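Side-chain contacts in dTDP-glucose 4,6-dehydratase (Klebsiella pneumoniae, PDB 5U4Q), which probably catalyses the NAD-dependent dehydration of dTDP-glucose to a 4-keto-6-deoxy sugar, as a member of the NAD-dependent epimerase/dehydratase family: residues 18-23 and 28-33; 197-202 and 280-285; 227-232 and 261-266; 272-277 and 322-327. All coordinates share one frame; numbering follows the deposited sequence. Where two conformers were deposited one is given.

Interaction 1: 18-23 and 28-33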
loop_
_atom_site.group_PDB
_atom_site.type_symbol
_atom_site.label_atom_id
_atom_site.label_comp_id
_atom_site.label_asym_id
_atom_site.label_seq_id
_atom_site.Cartn_x
_atom_site.Cartn_y
_atom_site.Cartn_z
ATOM N N HIS A 18 -3.215 -13.338 -22.869
ATOM C CA HIS A 18 -3.369 -12.554 -24.068
ATOM C C HIS A 18 -2.200 -11.639 -24.391
ATOM O O HIS A 18 -1.834 -11.495 -25.569
ATOM C CB HIS A 18 -4.680 -11.743 -24.024
ATOM C CG HIS A 18 -5.911 -12.559 -24.215
ATOM N ND1 HIS A 18 -6.481 -12.787 -25.452
ATOM C CD2 HIS A 18 -6.709 -13.172 -23.310
ATOM C CE1 HIS A 18 -7.585 -13.498 -25.288
ATOM N NE2 HIS A 18 -7.742 -13.755 -24.007
ATOM N N ILE A 19 -1.593 -11.053 -23.362
ATOM C CA ILE A 19 -0.444 -10.188 -23.574
ATOM C C ILE A 19 0.733 -11.045 -24.058
ATOM O O ILE A 19 1.376 -10.704 -25.043
ATOM C CB ILE A 19 -0.061 -9.400 -22.298
ATOM C CG1 ILE A 19 -1.204 -8.457 -21.878
ATOM C CG2 ILE A 19 1.239 -8.618 -22.511
ATOM C CD1 ILE A 19 -1.596 -7.461 -22.893
ATOM N N ALA A 20 0.974 -12.170 -23.388
ATOM C CA ALA A 20 2.088 -13.046 -23.821
ATOM C C ALA A 20 1.883 -13.515 -25.264
ATOM O O ALA A 20 2.810 -13.506 -26.076
ATOM C CB ALA A 20 2.185 -14.229 -22.910
ATOM N N GLN A 21 0.659 -13.929 -25.599
ATOM C CA GLN A 21 0.378 -14.414 -26.951
ATOM C C GLN A 21 0.667 -13.321 -28.013
ATOM O O GLN A 21 1.269 -13.586 -29.060
ATOM C CB GLN A 21 -1.085 -14.875 -27.031
ATOM C CG GLN A 21 -1.512 -15.403 -28.384
ATOM C CD GLN A 21 -2.961 -15.818 -28.359
ATOM O OE1 GLN A 21 -3.881 -14.978 -28.128
ATOM N NE2 GLN A 21 -3.193 -17.090 -28.569
ATOM N N ARG A 22 0.233 -12.097 -27.739
ATOM C CA ARG A 22 0.456 -11.001 -28.671
ATOM C C ARG A 22 1.948 -10.711 -28.837
ATOM O O ARG A 22 2.435 -10.501 -29.952
ATOM C CB ARG A 22 -0.310 -9.755 -28.214
ATOM C CG ARG A 22 -0.064 -8.516 -29.034
ATOM C CD ARG A 22 -0.499 -8.626 -30.493
ATOM N NE ARG A 22 -0.151 -7.393 -31.193
ATOM C CZ ARG A 22 -0.912 -6.296 -31.233
ATOM N NH1 ARG A 22 -2.100 -6.270 -30.647
ATOM N NH2 ARG A 22 -0.481 -5.220 -31.865
ATOM N N LEU A 23 2.681 -10.716 -27.730
ATOM C CA LEU A 23 4.111 -10.398 -27.790
ATOM C C LEU A 23 4.848 -11.480 -28.570
ATOM O O LEU A 23 5.756 -11.176 -29.347
ATOM C CB LEU A 23 4.717 -10.214 -26.403
ATOM C CG LEU A 23 4.221 -8.994 -25.598
ATOM C CD1 LEU A 23 4.672 -9.078 -24.154
ATOM C CD2 LEU A 23 4.663 -7.692 -26.256
ATOM N N HIS A 28 8.723 -11.425 -30.311
ATOM C CA HIS A 28 9.549 -11.221 -29.130
ATOM C C HIS A 28 9.751 -12.498 -28.335
ATOM O O HIS A 28 9.007 -13.459 -28.477
ATOM C CB HIS A 28 8.901 -10.217 -28.178
ATOM C CG HIS A 28 8.593 -8.892 -28.789
ATOM N ND1 HIS A 28 9.567 -8.075 -29.326
ATOM C CD2 HIS A 28 7.430 -8.199 -28.869
ATOM C CE1 HIS A 28 9.005 -6.960 -29.758
ATOM N NE2 HIS A 28 7.713 -7.005 -29.487
ATOM N N ASN A 29 10.776 -12.488 -27.486
ATOM C CA ASN A 29 11.053 -13.548 -26.543
ATOM C C ASN A 29 10.258 -13.227 -25.277
ATOM O O ASN A 29 10.226 -12.072 -24.832
ATOM C CB ASN A 29 12.552 -13.608 -26.242
ATOM C CG ASN A 29 13.369 -14.016 -27.460
ATOM O OD1 ASN A 29 12.973 -14.886 -28.238
ATOM N ND2 ASN A 29 14.512 -13.377 -27.632
ATOM N N VAL A 30 9.567 -14.218 -24.737
ATOM C CA VAL A 30 8.738 -14.030 -23.557
ATOM C C VAL A 30 8.959 -15.114 -22.550
ATOM O O VAL A 30 8.987 -16.292 -22.908
ATOM C CB VAL A 30 7.245 -14.058 -23.951
ATOM C CG1 VAL A 30 6.349 -13.938 -22.725
ATOM C CG2 VAL A 30 6.943 -12.960 -24.948
ATOM N N VAL A 31 9.130 -14.733 -21.291
ATOM C CA VAL A 31 9.118 -15.670 -20.194
ATOM C C VAL A 31 7.829 -15.358 -19.431
ATOM O O VAL A 31 7.578 -14.199 -19.064
ATOM C CB VAL A 31 10.324 -15.531 -19.255
ATOM C CG1 VAL A 31 10.186 -16.460 -18.063
ATOM C CG2 VAL A 31 11.613 -15.787 -20.043
ATOM N N GLY A 32 7.028 -16.382 -19.233
ATOM C CA GLY A 32 5.781 -16.278 -18.471
ATOM C C GLY A 32 5.958 -16.974 -17.143
ATOM O O GLY A 32 6.589 -18.038 -17.078
ATOM N N ILE A 33 5.460 -16.362 -16.060
ATOM C CA ILE A 33 5.430 -17.019 -14.769
ATOM C C ILE A 33 4.018 -16.979 -14.196
ATOM O O ILE A 33 3.242 -16.069 -14.513
ATOM C CB ILE A 33 6.451 -16.439 -13.767
ATOM C CG1 ILE A 33 6.114 -15.005 -13.352
ATOM C CG2 ILE A 33 7.854 -16.514 -14.345
ATOM C CD1 ILE A 33 6.950 -14.491 -12.196
#

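Interaction 2: 197-202 and 280-285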
loop_
_atom_site.group_PDB
_atom_site.type_symbol
_atom_site.label_atom_id
_atom_site.label_comp_id
_atom_site.label_asym_id
_atom_site.label_seq_id
_atom_site.Cartn_x
_atom_site.Cartn_y
_atom_site.Cartn_z
ATOM N N LYS A 197 -18.904 -14.798 -15.967
ATOM C CA LYS A 197 -19.717 -14.921 -14.743
ATOM C C LYS A 197 -21.196 -15.036 -15.101
ATOM O O LYS A 197 -21.886 -15.930 -14.613
ATOM C CB LYS A 197 -19.490 -13.730 -13.820
ATOM C CG LYS A 197 -20.338 -13.740 -12.552
ATOM C CD LYS A 197 -20.038 -12.542 -11.679
ATOM C CE LYS A 197 -20.794 -12.633 -10.360
ATOM N NZ LYS A 197 -20.322 -11.594 -9.408
ATOM N N PHE A 198 -21.673 -14.149 -15.965
ATOM C CA PHE A 198 -23.101 -14.211 -16.357
ATOM C C PHE A 198 -23.445 -15.489 -17.119
ATOM O O PHE A 198 -24.503 -16.088 -16.905
ATOM C CB PHE A 198 -23.525 -13.023 -17.216
ATOM C CG PHE A 198 -23.291 -11.681 -16.596
ATOM C CD1 PHE A 198 -23.538 -11.445 -15.245
ATOM C CD2 PHE A 198 -22.874 -10.611 -17.394
ATOM C CE1 PHE A 198 -23.317 -10.186 -14.694
ATOM C CE2 PHE A 198 -22.666 -9.346 -16.851
ATOM C CZ PHE A 198 -22.880 -9.137 -15.495
ATOM N N THR A 199 -22.568 -15.910 -18.027
ATOM C CA THR A 199 -22.815 -17.091 -18.837
ATOM C C THR A 199 -22.905 -18.350 -17.973
ATOM O O THR A 199 -23.799 -19.181 -18.169
ATOM C CB THR A 199 -21.686 -17.260 -19.884
ATOM O OG1 THR A 199 -21.670 -16.132 -20.760
ATOM C CG2 THR A 199 -21.867 -18.528 -20.691
ATOM N N LYS A 200 -21.975 -18.477 -17.033
ATOM C CA LYS A 200 -21.954 -19.600 -16.107
ATOM C C LYS A 200 -23.265 -19.626 -15.320
ATOM O O LYS A 200 -23.930 -20.661 -15.242
ATOM C CB LYS A 200 -20.756 -19.484 -15.162
ATOM C CG LYS A 200 -20.492 -20.723 -14.321
ATOM C CD LYS A 200 -19.193 -20.600 -13.533
ATOM C CE LYS A 200 -18.901 -21.859 -12.731
ATOM N NZ LYS A 200 -17.690 -21.703 -11.885
ATOM N N ALA A 201 -23.640 -18.473 -14.773
ATOM C CA ALA A 201 -24.876 -18.341 -13.974
ATOM C C ALA A 201 -26.094 -18.753 -14.806
ATOM O O ALA A 201 -26.928 -19.551 -14.350
ATOM C CB ALA A 201 -25.027 -16.914 -13.463
HETATM N N MSE A 202 -26.163 -18.247 -16.034
HETATM C CA MSE A 202 -27.255 -18.581 -16.964
HETATM C C MSE A 202 -27.353 -20.039 -17.276
HETATM O O MSE A 202 -28.447 -20.618 -17.186
HETATM C CB MSE A 202 -27.103 -17.846 -18.288
HETATM C CG MSE A 202 -27.569 -16.427 -18.096
HETATM SE SE MSE A 202 -27.072 -15.365 -19.663
HETATM C CE MSE A 202 -28.370 -16.071 -20.908
ATOM N N GLU A 280 -29.499 -13.586 -26.292
ATOM C CA GLU A 280 -29.679 -13.844 -27.711
ATOM C C GLU A 280 -28.660 -14.858 -28.217
ATOM O O GLU A 280 -29.005 -15.756 -28.985
ATOM C CB GLU A 280 -29.523 -12.556 -28.511
ATOM C CG GLU A 280 -29.741 -12.729 -30.014
ATOM C CD GLU A 280 -29.382 -11.490 -30.815
ATOM O OE1 GLU A 280 -30.181 -11.119 -31.704
ATOM O OE2 GLU A 280 -28.304 -10.889 -30.565
ATOM N N ALA A 281 -27.404 -14.698 -27.806
ATOM C CA ALA A 281 -26.334 -15.580 -28.272
ATOM C C ALA A 281 -26.469 -16.999 -27.755
ATOM O O ALA A 281 -26.130 -17.946 -28.452
ATOM C CB ALA A 281 -24.960 -15.017 -27.884
ATOM N N LEU A 282 -26.934 -17.125 -26.522
ATOM C CA LEU A 282 -27.095 -18.437 -25.874
ATOM C C LEU A 282 -28.468 -19.051 -26.093
ATOM O O LEU A 282 -28.682 -20.226 -25.739
ATOM C CB LEU A 282 -26.803 -18.318 -24.374
ATOM C CG LEU A 282 -25.364 -17.918 -24.032
ATOM C CD1 LEU A 282 -25.244 -17.583 -22.562
ATOM C CD2 LEU A 282 -24.383 -19.022 -24.417
ATOM N N GLY A 283 -29.390 -18.265 -26.651
ATOM C CA GLY A 283 -30.741 -18.736 -26.963
ATOM C C GLY A 283 -31.617 -19.025 -25.766
ATOM O O GLY A 283 -32.526 -19.857 -25.849
HETATM N N MSE A 284 -31.355 -18.341 -24.654
HETATM C CA MSE A 284 -32.136 -18.524 -23.438
HETATM C C MSE A 284 -32.298 -17.234 -22.686
HETATM O O MSE A 284 -31.644 -16.241 -23.000
HETATM C CB MSE A 284 -31.448 -19.556 -22.567
HETATM C CG MSE A 284 -30.128 -19.042 -21.992
HETATM SE SE MSE A 284 -29.258 -20.518 -21.042
HETATM C CE MSE A 284 -30.530 -20.698 -19.550
ATOM N N GLU A 285 -33.174 -17.245 -21.684
ATOM C CA GLU A 285 -33.443 -16.066 -20.870
ATOM C C GLU A 285 -32.838 -16.250 -19.479
ATOM O O GLU A 285 -33.018 -17.291 -18.850
ATOM C CB GLU A 285 -34.953 -15.814 -20.807
ATOM C CG GLU A 285 -35.555 -15.528 -22.178
ATOM C CD GLU A 285 -37.064 -15.356 -22.160
ATOM O OE1 GLU A 285 -37.719 -15.854 -21.218
ATOM O OE2 GLU A 285 -37.595 -14.732 -23.107
#

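Interaction 3: 227-232 and 261-266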
loop_
_atom_site.group_PDB
_atom_site.type_symbol
_atom_site.label_atom_id
_atom_site.label_comp_id
_atom_site.label_asym_id
_atom_site.label_seq_id
_atom_site.Cartn_x
_atom_site.Cartn_y
_atom_site.Cartn_z
ATOM N N VAL A 227 -5.360 -5.451 -24.972
ATOM C CA VAL A 227 -4.060 -5.948 -25.446
ATOM C C VAL A 227 -3.374 -4.917 -26.337
ATOM O O VAL A 227 -2.187 -4.637 -26.159
ATOM C CB VAL A 227 -4.218 -7.273 -26.200
ATOM C CG1 VAL A 227 -2.937 -7.645 -26.953
ATOM C CG2 VAL A 227 -4.629 -8.384 -25.257
ATOM N N GLU A 228 -4.110 -4.334 -27.271
ATOM C CA GLU A 228 -3.521 -3.340 -28.169
ATOM C C GLU A 228 -2.961 -2.171 -27.359
ATOM O O GLU A 228 -1.836 -1.731 -27.618
ATOM C CB GLU A 228 -4.564 -2.855 -29.185
ATOM C CG GLU A 228 -4.018 -1.884 -30.215
ATOM C CD GLU A 228 -2.923 -2.476 -31.079
ATOM O OE1 GLU A 228 -2.953 -3.688 -31.351
ATOM O OE2 GLU A 228 -2.037 -1.702 -31.518
ATOM N N ALA A 229 -3.730 -1.688 -26.384
ATOM C CA ALA A 229 -3.275 -0.557 -25.559
ATOM C C ALA A 229 -2.037 -0.894 -24.737
ATOM O O ALA A 229 -1.077 -0.108 -24.654
ATOM C CB ALA A 229 -4.379 -0.119 -24.634
ATOM N N VAL A 230 -2.061 -2.043 -24.091
ATOM C CA VAL A 230 -0.943 -2.429 -23.247
ATOM C C VAL A 230 0.322 -2.606 -24.059
ATOM O O VAL A 230 1.394 -2.191 -23.631
ATOM C CB VAL A 230 -1.279 -3.706 -22.450
ATOM C CG1 VAL A 230 -0.074 -4.247 -21.695
ATOM C CG2 VAL A 230 -2.433 -3.436 -21.502
ATOM N N VAL A 231 0.224 -3.247 -25.220
ATOM C CA VAL A 231 1.426 -3.480 -26.020
ATOM C C VAL A 231 1.988 -2.129 -26.517
ATOM O O VAL A 231 3.224 -1.946 -26.532
ATOM C CB VAL A 231 1.196 -4.550 -27.112
ATOM C CG1 VAL A 231 2.396 -4.638 -28.045
ATOM C CG2 VAL A 231 0.916 -5.906 -26.459
ATOM N N ARG A 232 1.123 -1.169 -26.847
ATOM C CA ARG A 232 1.581 0.204 -27.223
ATOM C C ARG A 232 2.243 0.898 -26.008
ATOM O O ARG A 232 3.311 1.500 -26.149
ATOM C CB ARG A 232 0.455 1.078 -27.771
ATOM C CG ARG A 232 -0.069 0.603 -29.113
ATOM C CD ARG A 232 -1.101 1.519 -29.700
ATOM N NE ARG A 232 -1.618 0.946 -30.955
ATOM C CZ ARG A 232 -2.045 1.654 -31.996
ATOM N NH1 ARG A 232 -2.007 2.986 -31.992
ATOM N NH2 ARG A 232 -2.496 1.015 -33.075
ATOM N N TYR A 261 -2.135 5.537 -15.609
ATOM C CA TYR A 261 -3.228 5.822 -16.520
ATOM C C TYR A 261 -4.454 4.959 -16.238
ATOM O O TYR A 261 -4.333 3.779 -15.886
ATOM C CB TYR A 261 -2.834 5.519 -17.972
ATOM C CG TYR A 261 -1.685 6.358 -18.472
ATOM C CD1 TYR A 261 -1.873 7.697 -18.856
ATOM C CD2 TYR A 261 -0.406 5.826 -18.569
ATOM C CE1 TYR A 261 -0.804 8.461 -19.283
ATOM C CE2 TYR A 261 0.671 6.589 -18.987
ATOM C CZ TYR A 261 0.466 7.908 -19.341
ATOM O OH TYR A 261 1.548 8.640 -19.771
ATOM N N ASN A 262 -5.636 5.545 -16.413
ATOM C CA ASN A 262 -6.850 4.729 -16.505
ATOM C C ASN A 262 -6.857 4.013 -17.853
ATOM O O ASN A 262 -6.436 4.566 -18.866
ATOM C CB ASN A 262 -8.120 5.570 -16.483
ATOM C CG ASN A 262 -8.448 6.143 -15.126
ATOM O OD1 ASN A 262 -8.118 5.586 -14.084
ATOM N ND2 ASN A 262 -9.193 7.236 -15.145
ATOM N N ILE A 263 -7.332 2.782 -17.856
ATOM C CA ILE A 263 -7.503 2.032 -19.110
ATOM C C ILE A 263 -8.918 1.436 -19.084
ATOM O O ILE A 263 -9.272 0.717 -18.166
ATOM C CB ILE A 263 -6.390 0.997 -19.296
ATOM C CG1 ILE A 263 -6.526 0.303 -20.653
ATOM C CG2 ILE A 263 -6.355 -0.023 -18.162
ATOM C CD1 ILE A 263 -5.372 -0.617 -20.959
ATOM N N GLY A 264 -9.716 1.760 -20.083
ATOM C CA GLY A 264 -11.113 1.323 -20.077
ATOM C C GLY A 264 -11.900 1.794 -21.288
ATOM O O GLY A 264 -11.325 2.247 -22.265
ATOM N N ASN A 265 -13.221 1.717 -21.191
ATOM C CA ASN A 265 -14.091 1.944 -22.364
ATOM C C ASN A 265 -15.154 2.980 -22.041
ATOM O O ASN A 265 -15.986 2.777 -21.146
ATOM C CB ASN A 265 -14.735 0.587 -22.763
ATOM C CG ASN A 265 -15.622 0.660 -24.003
ATOM O OD1 ASN A 265 -15.752 1.705 -24.652
ATOM N ND2 ASN A 265 -16.248 -0.472 -24.334
ATOM N N SER A 266 -15.148 4.069 -22.810
ATOM C CA SER A 266 -16.112 5.171 -22.620
ATOM C C SER A 266 -17.509 4.932 -23.207
ATOM O O SER A 266 -18.394 5.746 -23.002
ATOM C CB SER A 266 -15.523 6.466 -23.182
ATOM O OG SER A 266 -15.222 6.354 -24.574
#

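Interaction 4: 272-277 and 322-327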
loop_
_atom_site.group_PDB
_atom_site.type_symbol
_atom_site.label_atom_id
_atom_site.label_comp_id
_atom_site.label_asym_id
_atom_site.label_seq_id
_atom_site.Cartn_x
_atom_site.Cartn_y
_atom_site.Cartn_z
HETATM N N MSE A 272 -27.633 -4.057 -18.804
HETATM C CA MSE A 272 -28.671 -4.810 -19.496
HETATM C C MSE A 272 -28.333 -5.042 -20.952
HETATM O O MSE A 272 -28.777 -6.003 -21.511
HETATM C CB MSE A 272 -30.054 -4.138 -19.360
HETATM C CG MSE A 272 -31.219 -5.015 -19.850
HETATM SE SE MSE A 272 -31.496 -6.697 -18.878
HETATM C CE MSE A 272 -31.958 -5.829 -17.182
ATOM N N ASP A 273 -27.536 -4.180 -21.585
ATOM C CA ASP A 273 -27.171 -4.404 -23.006
ATOM C C ASP A 273 -26.341 -5.695 -23.148
ATOM O O ASP A 273 -26.505 -6.442 -24.124
ATOM C CB ASP A 273 -26.375 -3.231 -23.595
ATOM C CG ASP A 273 -27.183 -1.933 -23.686
ATOM O OD1 ASP A 273 -28.424 -1.982 -23.708
ATOM O OD2 ASP A 273 -26.557 -0.858 -23.767
ATOM N N TYR A 274 -25.460 -5.951 -22.179
ATOM C CA TYR A 274 -24.653 -7.181 -22.199
ATOM C C TYR A 274 -25.501 -8.406 -21.917
ATOM O O TYR A 274 -25.338 -9.424 -22.564
ATOM C CB TYR A 274 -23.516 -7.123 -21.173
ATOM C CG TYR A 274 -22.484 -6.099 -21.497
ATOM C CD1 TYR A 274 -21.470 -6.378 -22.401
ATOM C CD2 TYR A 274 -22.508 -4.856 -20.908
ATOM C CE1 TYR A 274 -20.510 -5.427 -22.717
ATOM C CE2 TYR A 274 -21.553 -3.885 -21.222
ATOM C CZ TYR A 274 -20.550 -4.189 -22.113
ATOM O OH TYR A 274 -19.612 -3.234 -22.432
ATOM N N ILE A 275 -26.404 -8.309 -20.937
ATOM C CA ILE A 275 -27.266 -9.445 -20.606
ATOM C C ILE A 275 -28.159 -9.792 -21.793
ATOM O O ILE A 275 -28.270 -10.948 -22.159
ATOM C CB ILE A 275 -28.108 -9.157 -19.350
ATOM C CG1 ILE A 275 -27.170 -8.920 -18.165
ATOM C CG2 ILE A 275 -29.058 -10.321 -19.060
ATOM C CD1 ILE A 275 -27.887 -8.591 -16.880
ATOM N N THR A 276 -28.788 -8.785 -22.395
ATOM C CA THR A 276 -29.670 -9.042 -23.528
ATOM C C THR A 276 -28.919 -9.708 -24.674
ATOM O O THR A 276 -29.410 -10.675 -25.292
ATOM C CB THR A 276 -30.320 -7.740 -24.023
ATOM O OG1 THR A 276 -31.064 -7.152 -22.942
ATOM C CG2 THR A 276 -31.232 -8.006 -25.201
ATOM N N ALA A 277 -27.718 -9.201 -24.956
ATOM C CA ALA A 277 -26.899 -9.774 -26.020
ATOM C C ALA A 277 -26.506 -11.230 -25.712
ATOM O O ALA A 277 -26.462 -12.063 -26.608
ATOM C CB ALA A 277 -25.659 -8.930 -26.259
ATOM N N ASP A 322 -20.294 -7.461 -30.980
ATOM C CA ASP A 322 -19.225 -8.341 -31.408
ATOM C C ASP A 322 -18.488 -8.995 -30.250
ATOM O O ASP A 322 -18.136 -10.181 -30.331
ATOM C CB ASP A 322 -18.223 -7.575 -32.265
ATOM C CG ASP A 322 -18.734 -7.294 -33.654
ATOM O OD1 ASP A 322 -19.634 -8.020 -34.146
ATOM O OD2 ASP A 322 -18.186 -6.369 -34.278
ATOM N N GLY A 323 -18.220 -8.231 -29.190
ATOM C CA GLY A 323 -17.517 -8.776 -28.035
ATOM C C GLY A 323 -18.248 -9.956 -27.409
ATOM O O GLY A 323 -17.661 -10.972 -27.056
ATOM N N VAL A 324 -19.567 -9.815 -27.284
ATOM C CA VAL A 324 -20.388 -10.876 -26.719
ATOM C C VAL A 324 -20.373 -12.109 -27.624
ATOM O O VAL A 324 -20.215 -13.228 -27.135
ATOM C CB VAL A 324 -21.831 -10.392 -26.464
ATOM C CG1 VAL A 324 -22.751 -11.577 -26.170
ATOM C CG2 VAL A 324 -21.841 -9.375 -25.357
ATOM N N LYS A 325 -20.527 -11.900 -28.933
ATOM C CA LYS A 325 -20.461 -13.020 -29.885
ATOM C C LYS A 325 -19.091 -13.721 -29.802
ATOM O O LYS A 325 -19.021 -14.959 -29.823
ATOM C CB LYS A 325 -20.750 -12.564 -31.313
ATOM C CG LYS A 325 -22.204 -12.159 -31.556
ATOM C CD LYS A 325 -22.342 -11.523 -32.930
ATOM C CE LYS A 325 -23.750 -10.997 -33.168
ATOM N NZ LYS A 325 -24.613 -12.117 -33.606
ATOM N N ASN A 326 -18.020 -12.938 -29.680
ATOM C CA ASN A 326 -16.667 -13.512 -29.577
ATOM C C ASN A 326 -16.542 -14.376 -28.326
ATOM O O ASN A 326 -15.993 -15.502 -28.347
ATOM C CB ASN A 326 -15.605 -12.409 -29.560
ATOM C CG ASN A 326 -15.498 -11.663 -30.887
ATOM O OD1 ASN A 326 -16.013 -12.112 -31.908
ATOM N ND2 ASN A 326 -14.856 -10.516 -30.865
ATOM N N PHE A 327 -17.083 -13.877 -27.219
ATOM C CA PHE A 327 -17.035 -14.616 -25.992
ATOM C C PHE A 327 -17.769 -15.948 -26.104
ATOM O O PHE A 327 -17.268 -16.994 -25.706
ATOM C CB PHE A 327 -17.592 -13.829 -24.791
ATOM C CG PHE A 327 -17.580 -14.635 -23.553
ATOM C CD1 PHE A 327 -16.384 -14.808 -22.860
ATOM C CD2 PHE A 327 -18.688 -15.349 -23.128
ATOM C CE1 PHE A 327 -16.296 -15.645 -21.771
ATOM C CE2 PHE A 327 -18.601 -16.184 -22.029
ATOM C CZ PHE A 327 -17.409 -16.337 -21.355
#

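Interaction 1: 18-23 and 28-33
His28 and Leu23 meet where the first helix of a Rossmann fold hands the chain back to its sheet. Helix 14-25 and strand 29-34 are the second and third elements of a beta-alpha-beta unit that opens with strand 5-9, and the contact joins the helix to the strand that follows it. At the start of the returning chain, His28 N donates to Leu23 O at 3.1 Å, with an N-H...O angle of 159° and the donor tilted 24° from the carbonyl plane. The His28 imidazole follows the backbone to the same oxygen: CD2 comes within 3.4 Å of Leu23 O. His28 CD2 also lies 3.8 Å from Leu23 CD2, the two side chains crossing obliquely, while Phe6 of strand 5-9 meets the imidazole at an inclined angle. Two residues on, Val30 turns its side chain to the helix. With its CG1 anti to the backbone N (chi1 177°), the two methyl groups are divided between neighbours one helical turn apart, and Val8 of the central strand packs against both Val30 and Leu23. Val30 CG2 rests 3.8 Å from Leu23 CB, and Val30 CG1 faces Ala20 CB at 4.2 Å.

Interaction 2: 197-202 and 280-285
Two selenomethionines, Met202 and Met284, are brought together by a bend late in the first chain and the opening torsion of the second. Met202 runs outward from its helix with chi2 extended and then folds at chi3 (73°), which brings its terminal methyl against both Leu282 and Met284. Met284 starts from the crowded position, its CG between the backbone N and the carbonyl carbon (chi1 69°), and this sets CG before the Met202 methyl; a fold in the opposite sense at chi3 (-68°) then carries Met284 CE to the Met202 backbone. The two side chains slide past each other in opposite directions, and each methyl ends beside a different part of its partner. Met202 CE sits 3.6 Å from Met284 CG, whereas Met284 CE stops 3.2 Å from Met202 O, a close approach of a methyl to a carbonyl oxygen.

Leu282 joins this apolar patch through a single branch. Leu282 CD1 lies 3.8 Å from Met202 CE and 4.0 Å from Thr199 CG2, and the leucine and threonine side chains cross at about a right angle. The chain leaves helix 271-282 through Gly283, whose positive phi lets it turn so that Leu282 and Met284 both face helix 194-203.

The threonine hydroxyl is engaged within its own helix, Thr199 OG1 being hydrogen-bonded to Leu195 O. Helix 320-334 covers the neighbouring flank, with Phe327 and Tyr331 against Thr199 and Val328 against Leu282, while Phe198 and Ala201 lean on Ile208 of strand 208-211.

Interaction 3: 227-232 and 261-266
Helix 223-234 packs against strand 258-263 with Ala229 and Ile263 nearest, their CA atoms 8.1 Å apart, and a single extended side chain spans the gap between the backbones. Ile263 holds CG1 anti to its backbone N (chi1 -176°) and continues nearly straight through chi2 (174°), which sends CD1 directly at the helix. Ile263 CD1 makes the whole contact between the segments, touching Ala229 CB at 3.8 Å and Val230 CG2 at 4.1 Å; the isoleucine side chain crosses that of the valine at about a right angle. This is plain helix-on-sheet packing of the Rossmann fold, buried and wholly apolar, with the Ile263 side chain about 8 Å from the bound NAD.

The polar groups of the helix lie on another side. Arg232 NE donates to Glu228 OE2 one turn earlier at 2.7 Å and 164°, a salt bridge in which the oxygen lies in the guanidinium plane and offers its anti lone pair; Arg232 NH2 adds a weak bond to the same atom. Glu228 OE1 is taken by Arg22 of helix 14-25, so the carboxylate is shared by two arginines, which would tend to keep it ionised.

Around this junction Val230 also packs on Ile19 of helix 14-25 and on Leu179 of strand 176-185, the parallel neighbour of strand 258-263, while Ile263 also touches Phe181 of that strand and Leu308 of helix 306-312.

Interaction 4: 272-277 and 322-327
A backbone bond of 2.8 Å from Asn326 N to Asp322 O, the shortest polar bond within the two segments, braces the helical turn from which Val324 reaches Ala277. No hydrogen bond passes between the segments. Instead, Val324 straddles the small alanine: its CG1 and CG2 each stand 3.9 Å from Ala277 CB, so the methyl is held in the fork of the valine. The rotation that does this places CG1 anti to the backbone N (chi1 167°), and Val324 CG1 also comes within 3.8 Å of Ala277 O. The short alanine is consistent with the close approach of the helices here, the CA atoms of Ala277 and Val324 being 6.6 Å apart. This is helix-helix packing between helices 271-282 and 320-334, in what is probably the smaller, substrate-binding part that extended short-chain dehydrogenases carry beside their Rossmann domain. One turn before Ala277, Tyr274 adds a looser touch, its CD1 4.2 Å from Val324 CG2, with the methyl approaching the ring obliquely. The same tyrosine ring meets that of Phe220. Leu195 of helix 194-203 packs against Tyr274, Val324 and Phe327, bringing a third helix to the pair.

Overall arrangement
Interactions 1 and 3 belong to the Rossmann core: both pack a helix on the same parallel sheet, their centres about 17 Å apart, and helices 14-25 and 223-234 touch each other through apolar and charged groups. Interactions 2 and 4 lie farther out, among helices; they share helix 271-282 and touch each other. All four contacts are mainly apolar. Interaction 1, closing a short turn, alone has a hydrogen bond between its segments. Interaction 2, only partly buried, uses two long selenomethionine side chains together with a leucine and a threonine methyl, whereas the buried interactions 3 and 4 rest chiefly on alanine and beta-branched side chains, with a tyrosine ring added in interaction 4.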